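Local coordinates for inorganic pyrophosphatase (Neisseria gonorrhoeae, PDB 5TEA), which probably catalyses the magnesium-dependent hydrolysis of inorganic pyrophosphate to two phosphate ions, at residues Arg53-Tyr65 / Gln142-Lys154. Sequence-based numbering, arbitrary orientation.
Sequences RIEPAIFAKPTNY and QIEFHFNHYKDLK. Unlike the reference sequence in segment 53-65: Ile54 (reference Val).
Beside the predicted substrate site of this family I pyrophosphatase, the loop joining strands 48-54 and 64-67 lies across the last turns of helix 137-149, Phe59 against Tyr150 and Pro62 against His146. Over one face of the Phe59 ring lies the His149-Tyr150 backbone, the first half of a type I turn: Tyr150 CA sits 3.8 Å from the ring centroid, in a CH-pi contact, and Ile58 CG1 covers the opposite face. Leu153 CG lies at the ring edge, and its CD1 packs on Pro56 CG (3.7 Å). With CG anti to the backbone N (chi1 174°), the His146 ring points from the helix to the loop and takes Pro62 CD over one face, 3.5 Å from its centroid. Lys61, bent at chi2 and chi3, brings NZ into the imidazole plane and donates to His146 NE2 (3.0 Å); the same ammonium makes an off-centre cation-pi contact with Tyr150. A water donates to Tyr150 O (2.7 Å) and weakly to Glu55 OE1, whose carboxylate is salt-bridged to Arg53. Arg53 NH2 and Lys151 NZ gather 3.5 Å apart, with Lys39 nearby; Lys39, Arg53, Tyr65 and Tyr150 are predicted to bind substrate, consistent with the cationic, tyrosine-lined pyrophosphate pocket of family I enzymes.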
ATOM      1  N   ARG B  53       6.118 -21.551   2.375  1.00 24.57           N
ATOM      2  CA  ARG B  53       4.711 -21.764   2.064  1.00 21.27           C
ATOM      3  C   ARG B  53       3.956 -20.454   2.206  1.00 19.67           C
ATOM      4  O   ARG B  53       4.456 -19.491   2.788  1.00 19.88           O
ATOM      5  CB  ARG B  53       4.093 -22.829   2.978  1.00 21.70           C
ATOM      6  CG  ARG B  53       4.082 -22.444   4.442  1.00 23.38           C
ATOM      7  CD  ARG B  53       3.500 -23.579   5.264  1.00 32.52           C
ATOM      8  NE  ARG B  53       3.278 -23.186   6.650  1.00 44.30           N
ATOM      9  CZ  ARG B  53       4.022 -23.589   7.674  1.00 55.61           C
ATOM     10  NH1 ARG B  53       5.043 -24.412   7.472  1.00 55.99           N
ATOM     11  NH2 ARG B  53       3.737 -23.174   8.901  1.00 60.15           N
ATOM     12  N   ILE B  54       2.747 -20.423   1.628  1.00 19.00           N
ATOM     13  CA  ILE B  54       1.784 -19.358   1.877  1.00 19.04           C
ATOM     14  C   ILE B  54       0.938 -19.747   3.084  1.00 19.53           C
ATOM     15  O   ILE B  54       0.342 -20.832   3.110  1.00 21.21           O
ATOM     16  CB  ILE B  54       0.887 -19.123   0.646  1.00 16.96           C
ATOM     17  CG1 ILE B  54       1.728 -18.998  -0.639  1.00 20.19           C
ATOM     18  CG2 ILE B  54      -0.009 -17.889   0.880  1.00 19.99           C
ATOM     19  CD1 ILE B  54       2.562 -17.736  -0.750  1.00 18.92           C
ATOM     20  N   GLU B  55       0.874 -18.859   4.086  1.00 19.70           N
ATOM     21  CA  GLU B  55       0.049 -19.105   5.262  1.00 21.37           C
ATOM     22  C   GLU B  55      -1.351 -18.547   5.036  1.00 20.14           C
ATOM     23  O   GLU B  55      -1.549 -17.720   4.151  1.00 18.14           O
ATOM     24  CB  GLU B  55       0.681 -18.442   6.487  1.00 24.09           C
ATOM     25  CG  GLU B  55       2.098 -18.915   6.808  1.00 28.17           C
ATOM     26  CD  GLU B  55       2.138 -20.217   7.577  1.00 41.29           C
ATOM     27  OE1 GLU B  55       1.192 -21.022   7.450  1.00 41.55           O
ATOM     28  OE2 GLU B  55       3.125 -20.432   8.319  1.00 49.73           O
ATOM     29  N   PRO B  56      -2.347 -18.972   5.817  1.00 21.70           N
ATOM     30  CA  PRO B  56      -3.668 -18.330   5.729  1.00 20.82           C
ATOM     31  C   PRO B  56      -3.559 -16.820   5.929  1.00 21.28           C
ATOM     32  O   PRO B  56      -2.859 -16.338   6.822  1.00 17.64           O
ATOM     33  CB  PRO B  56      -4.460 -18.994   6.864  1.00 19.23           C
ATOM     34  CG  PRO B  56      -3.794 -20.349   7.015  1.00 22.89           C
ATOM     35  CD  PRO B  56      -2.332 -20.066   6.808  1.00 24.07           C
ATOM     36  N   ALA B  57      -4.250 -16.072   5.066  1.00 19.36           N
ATOM     37  CA  ALA B  57      -4.205 -14.619   5.111  1.00 21.76           C
ATOM     38  C   ALA B  57      -4.658 -14.070   6.458  1.00 21.02           C
ATOM     39  O   ALA B  57      -4.162 -13.031   6.897  1.00 20.64           O
ATOM     40  CB  ALA B  57      -5.060 -14.032   3.983  1.00 25.44           C
ATOM     41  N   ILE B  58      -5.587 -14.751   7.135  1.00 21.61           N
ATOM     42  CA  ILE B  58      -6.021 -14.292   8.446  1.00 23.48           C
ATOM     43  C   ILE B  58      -4.927 -14.417   9.489  1.00 23.34           C
ATOM     44  O   ILE B  58      -5.073 -13.878  10.587  1.00 26.01           O
ATOM     45  CB  ILE B  58      -7.260 -15.064   8.937  1.00 22.45           C
ATOM     46  CG1 ILE B  58      -6.977 -16.569   8.936  1.00 19.87           C
ATOM     47  CG2 ILE B  58      -8.475 -14.743   8.054  1.00 21.33           C
ATOM     48  CD1 ILE B  58      -7.999 -17.364   9.696  1.00 22.04           C
ATOM     49  N   PHE B  59      -3.840 -15.117   9.177  1.00 25.41           N
ATOM     50  CA  PHE B  59      -2.725 -15.297  10.101  1.00 19.77           C
ATOM     51  C   PHE B  59      -1.458 -14.603   9.603  1.00 19.58           C
ATOM     52  O   PHE B  59      -0.355 -15.145   9.706  1.00 22.51           O
ATOM     53  CB  PHE B  59      -2.464 -16.783  10.340  1.00 21.03           C
ATOM     54  CG  PHE B  59      -3.607 -17.507  11.006  1.00 19.40           C
ATOM     55  CD1 PHE B  59      -4.263 -16.944  12.091  1.00 25.55           C
ATOM     56  CD2 PHE B  59      -4.037 -18.746  10.535  1.00 20.41           C
ATOM     57  CE1 PHE B  59      -5.300 -17.602  12.718  1.00 22.70           C
ATOM     58  CE2 PHE B  59      -5.081 -19.417  11.162  1.00 22.86           C
ATOM     59  CZ  PHE B  59      -5.725 -18.841  12.247  1.00 22.55           C
ATOM     60  N   ALA B  60      -1.591 -13.388   9.074  1.00 21.32           N
ATOM     61  CA  ALA B  60      -0.414 -12.587   8.761  1.00 19.69           C
ATOM     62  C   ALA B  60       0.391 -12.352  10.032  1.00 20.17           C
ATOM     63  O   ALA B  60      -0.164 -12.257  11.131  1.00 22.25           O
ATOM     64  CB  ALA B  60      -0.811 -11.244   8.143  1.00 23.13           C
ATOM     65  N   LYS B  61       1.708 -12.291   9.886  1.00 20.26           N
ATOM     66  CA  LYS B  61       2.564 -12.103  11.057  1.00 21.39           C
ATOM     67  C   LYS B  61       2.238 -10.777  11.739  1.00 20.34           C
ATOM     68  O   LYS B  61       2.187  -9.737  11.066  1.00 19.31           O
ATOM     69  CB  LYS B  61       4.045 -12.129  10.674  1.00 21.94           C
ATOM     70  CG  LYS B  61       4.575 -13.490  10.284  1.00 30.67           C
ATOM     71  CD  LYS B  61       4.445 -14.496  11.433  1.00 40.89           C
ATOM     72  CE  LYS B  61       4.014 -15.878  10.931  1.00 47.16           C
ATOM     73  NZ  LYS B  61       3.579 -16.789  12.041  1.00 49.04           N
ATOM     74  N   PRO B  62       2.023 -10.764  13.063  1.00 21.10           N
ATOM     75  CA  PRO B  62       1.696  -9.498  13.737  1.00 19.74           C
ATOM     76  C   PRO B  62       2.900  -8.607  13.988  1.00 20.65           C
ATOM     77  O   PRO B  62       2.711  -7.408  14.249  1.00 20.82           O
ATOM     78  CB  PRO B  62       1.067  -9.962  15.066  1.00 18.97           C
ATOM     79  CG  PRO B  62       1.730 -11.297  15.335  1.00 19.23           C
ATOM     80  CD  PRO B  62       1.924 -11.920  13.975  1.00 17.88           C
ATOM     81  N   THR B  63       4.120  -9.150  13.951  1.00 16.67           N
ATOM     82  CA  THR B  63       5.354  -8.376  14.053  1.00 17.24           C
ATOM     83  C   THR B  63       6.272  -8.824  12.931  1.00 15.91           C
ATOM     84  O   THR B  63       6.005  -9.816  12.265  1.00 14.54           O
ATOM     85  CB  THR B  63       6.079  -8.601  15.387  1.00 18.22           C
ATOM     86  OG1 THR B  63       6.670  -9.909  15.371  1.00 17.24           O
ATOM     87  CG2 THR B  63       5.092  -8.504  16.558  1.00 17.60           C
ATOM     88  N   ASN B  64       7.382  -8.117  12.741  1.00 15.29           N
ATOM     89  CA  ASN B  64       8.412  -8.677  11.876  1.00 13.67           C
ATOM     90  C   ASN B  64       8.950  -9.940  12.533  1.00 16.30           C
ATOM     91  O   ASN B  64       8.887 -10.098  13.757  1.00 21.36           O
ATOM     92  CB  ASN B  64       9.538  -7.670  11.636  1.00 12.78           C
ATOM     93  CG  ASN B  64       9.029  -6.347  11.131  1.00 18.16           C
ATOM     94  OD1 ASN B  64       8.656  -6.212   9.951  1.00 17.56           O
ATOM     95  ND2 ASN B  64       9.019  -5.347  12.006  1.00 17.87           N
ATOM     96  N   TYR B  65       9.462 -10.855  11.712  1.00 16.23           N
ATOM     97  CA  TYR B  65       9.920 -12.150  12.194  1.00 19.25           C
ATOM     98  C   TYR B  65      11.341 -12.386  11.710  1.00 22.56           C
ATOM     99  O   TYR B  65      11.611 -12.291  10.510  1.00 17.33           O
ATOM    100  CB  TYR B  65       8.992 -13.259  11.691  1.00 16.66           C
ATOM    101  CG  TYR B  65       9.097 -14.583  12.410  1.00 20.51           C
ATOM    102  CD1 TYR B  65       8.321 -14.850  13.537  1.00 19.43           C
ATOM    103  CD2 TYR B  65       9.932 -15.589  11.936  1.00 19.22           C
ATOM    104  CE1 TYR B  65       8.398 -16.067  14.183  1.00 19.68           C
ATOM    105  CE2 TYR B  65      10.005 -16.819  12.578  1.00 23.51           C
ATOM    106  CZ  TYR B  65       9.233 -17.045  13.699  1.00 25.26           C
ATOM    107  OH  TYR B  65       9.284 -18.257  14.344  1.00 22.12           O
ATOM    108  N   GLN B 142      -2.513  -9.721  21.348  1.00 17.81           N
ATOM    109  CA  GLN B 142      -2.705 -10.079  19.940  1.00 18.60           C
ATOM    110  C   GLN B 142      -1.611 -11.026  19.461  1.00 19.46           C
ATOM    111  O   GLN B 142      -1.883 -11.992  18.738  1.00 18.21           O
ATOM    112  CB  GLN B 142      -2.724  -8.822  19.057  1.00 16.60           C
ATOM    113  CG  GLN B 142      -3.919  -7.913  19.240  1.00 16.63           C
ATOM    114  CD  GLN B 142      -3.925  -6.774  18.232  1.00 21.49           C
ATOM    115  OE1 GLN B 142      -3.935  -7.005  17.014  1.00 20.47           O
ATOM    116  NE2 GLN B 142      -3.917  -5.541  18.728  1.00 19.80           N
ATOM    117  N   ILE B 143      -0.365 -10.761  19.858  1.00 16.82           N
ATOM    118  CA  ILE B 143       0.735 -11.645  19.497  1.00 17.77           C
ATOM    119  C   ILE B 143       0.520 -13.014  20.114  1.00 17.86           C
ATOM    120  O   ILE B 143       0.757 -14.046  19.478  1.00 18.99           O
ATOM    121  CB  ILE B 143       2.079 -11.040  19.955  1.00 16.36           C
ATOM    122  CG1 ILE B 143       2.348  -9.700  19.250  1.00 19.67           C
ATOM    123  CG2 ILE B 143       3.215 -12.035  19.710  1.00 17.14           C
ATOM    124  CD1 ILE B 143       3.575  -8.982  19.785  1.00 19.75           C
ATOM    125  N   GLU B 144       0.071 -13.037  21.368  1.00 15.71           N
ATOM    126  CA  GLU B 144      -0.213 -14.302  22.035  1.00 20.71           C
ATOM    127  C   GLU B 144      -1.293 -15.068  21.291  1.00 21.30           C
ATOM    128  O   GLU B 144      -1.160 -16.274  21.047  1.00 18.23           O
ATOM    129  CB  GLU B 144      -0.631 -14.052  23.481  1.00 19.43           C
ATOM    130  CG  GLU B 144      -0.830 -15.330  24.295  1.00 26.95           C
ATOM    131  CD  GLU B 144      -1.018 -15.055  25.776  1.00 32.56           C
ATOM    132  OE1 GLU B 144      -0.413 -14.093  26.290  1.00 29.12           O
ATOM    133  OE2 GLU B 144      -1.777 -15.798  26.427  1.00 34.36           O
ATOM    134  N   PHE B 145      -2.374 -14.381  20.915  1.00 17.79           N
ATOM    135  CA  PHE B 145      -3.445 -15.070  20.199  1.00 21.83           C
ATOM    136  C   PHE B 145      -2.940 -15.632  18.881  1.00 17.17           C
ATOM    137  O   PHE B 145      -3.265 -16.776  18.517  1.00 21.68           O
ATOM    138  CB  PHE B 145      -4.632 -14.135  19.955  1.00 19.69           C
ATOM    139  CG  PHE B 145      -5.813 -14.827  19.296  1.00 21.06           C
ATOM    140  CD1 PHE B 145      -5.840 -15.030  17.920  1.00 19.44           C
ATOM    141  CD2 PHE B 145      -6.880 -15.287  20.058  1.00 22.48           C
ATOM    142  CE1 PHE B 145      -6.901 -15.682  17.322  1.00 20.18           C
ATOM    143  CE2 PHE B 145      -7.960 -15.937  19.460  1.00 21.82           C
ATOM    144  CZ  PHE B 145      -7.967 -16.128  18.089  1.00 23.39           C
ATOM    145  N   HIS B 146      -2.169 -14.833  18.141  1.00 15.11           N
ATOM    146  CA  HIS B 146      -1.624 -15.276  16.866  1.00 19.79           C
ATOM    147  C   HIS B 146      -0.882 -16.593  17.022  1.00 20.42           C
ATOM    148  O   HIS B 146      -1.149 -17.562  16.306  1.00 19.00           O
ATOM    149  CB  HIS B 146      -0.690 -14.210  16.268  1.00 15.58           C
ATOM    150  CG  HIS B 146       0.011 -14.674  15.027  1.00 15.80           C
ATOM    151  ND1 HIS B 146      -0.587 -14.666  13.783  1.00 18.58           N
ATOM    152  CD2 HIS B 146       1.230 -15.232  14.851  1.00 16.24           C
ATOM    153  CE1 HIS B 146       0.252 -15.165  12.890  1.00 21.75           C
ATOM    154  NE2 HIS B 146       1.356 -15.532  13.518  1.00 19.49           N
ATOM    155  N   PHE B 147       0.078 -16.641  17.940  1.00 17.19           N
ATOM    156  CA  PHE B 147       0.909 -17.831  18.011  1.00 19.85           C
ATOM    157  C   PHE B 147       0.197 -19.007  18.658  1.00 18.12           C
ATOM    158  O   PHE B 147       0.606 -20.145  18.430  1.00 19.22           O
ATOM    159  CB  PHE B 147       2.233 -17.505  18.732  1.00 17.05           C
ATOM    160  CG  PHE B 147       3.199 -16.782  17.842  1.00 16.17           C
ATOM    161  CD1 PHE B 147       3.888 -17.469  16.851  1.00 21.00           C
ATOM    162  CD2 PHE B 147       3.360 -15.399  17.936  1.00 14.17           C
ATOM    163  CE1 PHE B 147       4.748 -16.806  15.968  1.00 22.60           C
ATOM    164  CE2 PHE B 147       4.217 -14.725  17.047  1.00 16.48           C
ATOM    165  CZ  PHE B 147       4.922 -15.429  16.084  1.00 23.09           C
ATOM    166  N   ASN B 148      -0.857 -18.760  19.444  1.00 16.84           N
ATOM    167  CA  ASN B 148      -1.678 -19.843  19.980  1.00 17.06           C
ATOM    168  C   ASN B 148      -2.586 -20.468  18.925  1.00 18.62           C
ATOM    169  O   ASN B 148      -3.055 -21.598  19.117  1.00 20.15           O
ATOM    170  CB  ASN B 148      -2.555 -19.327  21.134  1.00 17.15           C
ATOM    171  CG  ASN B 148      -1.808 -19.279  22.457  1.00 25.73           C
ATOM    172  OD1 ASN B 148      -0.798 -19.958  22.622  1.00 23.73           O
ATOM    173  ND2 ASN B 148      -2.325 -18.509  23.416  1.00 18.85           N
ATOM    174  N   HIS B 149      -2.824 -19.778  17.814  1.00 18.18           N
ATOM    175  CA  HIS B 149      -3.847 -20.222  16.877  1.00 19.67           C
ATOM    176  C   HIS B 149      -3.418 -20.318  15.414  1.00 25.79           C
ATOM    177  O   HIS B 149      -4.241 -20.717  14.576  1.00 21.81           O
ATOM    178  CB  HIS B 149      -5.054 -19.281  16.979  1.00 20.40           C
ATOM    179  CG  HIS B 149      -5.776 -19.381  18.284  1.00 24.52           C
ATOM    180  ND1 HIS B 149      -6.669 -20.394  18.557  1.00 27.93           N
ATOM    181  CD2 HIS B 149      -5.715 -18.619  19.403  1.00 24.92           C
ATOM    182  CE1 HIS B 149      -7.144 -20.240  19.782  1.00 29.12           C
ATOM    183  NE2 HIS B 149      -6.581 -19.171  20.318  1.00 27.60           N
ATOM    184  N   TYR B 150      -2.173 -19.981  15.069  1.00 19.56           N
ATOM    185  CA  TYR B 150      -1.871 -19.799  13.649  1.00 20.50           C
ATOM    186  C   TYR B 150      -1.823 -21.104  12.864  1.00 22.65           C
ATOM    187  O   TYR B 150      -1.881 -21.062  11.627  1.00 24.06           O
ATOM    188  CB  TYR B 150      -0.560 -19.026  13.466  1.00 23.43           C
ATOM    189  CG  TYR B 150       0.696 -19.810  13.766  1.00 28.68           C
ATOM    190  CD1 TYR B 150       1.049 -20.124  15.073  1.00 28.31           C
ATOM    191  CD2 TYR B 150       1.541 -20.217  12.739  1.00 32.55           C
ATOM    192  CE1 TYR B 150       2.215 -20.829  15.347  1.00 29.67           C
ATOM    193  CE2 TYR B 150       2.701 -20.917  13.000  1.00 40.60           C
ATOM    194  CZ  TYR B 150       3.036 -21.219  14.306  1.00 43.19           C
ATOM    195  OH  TYR B 150       4.190 -21.919  14.568  1.00 55.74           O
ATOM    196  N   LYS B 151      -1.774 -22.252  13.528  1.00 24.46           N
ATOM    197  CA  LYS B 151      -1.889 -23.528  12.837  1.00 27.92           C
ATOM    198  C   LYS B 151      -3.274 -24.153  12.981  1.00 29.00           C
ATOM    199  O   LYS B 151      -3.450 -25.331  12.650  1.00 29.27           O
ATOM    200  CB  LYS B 151      -0.814 -24.497  13.341  1.00 32.95           C
ATOM    201  CG  LYS B 151       0.617 -24.058  13.019  1.00 36.80           C
ATOM    202  CD  LYS B 151       1.623 -25.067  13.547  1.00 48.31           C
ATOM    203  CE  LYS B 151       3.022 -24.817  13.008  1.00 56.50           C
ATOM    204  NZ  LYS B 151       3.185 -25.327  11.616  1.00 63.38           N
ATOM    205  N   ASP B 152      -4.266 -23.395  13.456  1.00 27.86           N
ATOM    206  CA  ASP B 152      -5.551 -24.010  13.787  1.00 29.55           C
ATOM    207  C   ASP B 152      -6.249 -24.634  12.592  1.00 37.19           C
ATOM    208  O   ASP B 152      -7.100 -25.507  12.786  1.00 33.81           O
ATOM    209  CB  ASP B 152      -6.499 -22.999  14.425  1.00 26.42           C
ATOM    210  CG  ASP B 152      -6.301 -22.896  15.909  1.00 33.90           C
ATOM    211  OD1 ASP B 152      -5.298 -23.460  16.397  1.00 27.80           O
ATOM    212  OD2 ASP B 152      -7.139 -22.260  16.584  1.00 31.44           O
ATOM    213  N   LEU B 153      -5.947 -24.206  11.366  1.00 30.92           N
ATOM    214  CA  LEU B 153      -6.705 -24.763  10.250  1.00 33.09           C
ATOM    215  C   LEU B 153      -6.340 -26.219   9.980  1.00 44.13           C
ATOM    216  O   LEU B 153      -7.144 -26.944   9.391  1.00 40.42           O
ATOM    217  CB  LEU B 153      -6.518 -23.913   8.990  1.00 33.37           C
ATOM    218  CG  LEU B 153      -7.082 -22.495   9.118  1.00 33.04           C
ATOM    219  CD1 LEU B 153      -7.106 -21.811   7.766  1.00 33.49           C
ATOM    220  CD2 LEU B 153      -8.473 -22.515   9.723  1.00 36.03           C
ATOM    221  N   LYS B 154      -5.163 -26.673  10.428  1.00 40.64           N
ATOM    222  CA  LYS B 154      -4.754 -28.080  10.340  1.00 42.60           C
ATOM    223  C   LYS B 154      -3.692 -28.306  11.424  1.00 43.44           C
ATOM    224  O   LYS B 154      -2.484 -28.298  11.176  1.00 48.36           O
ATOM    225  CB  LYS B 154      -4.220 -28.448   8.960  1.00 58.90           C
TER
HETATM  226  O   HOH W   1      -0.411 -19.819   9.725  1.00 26.61           O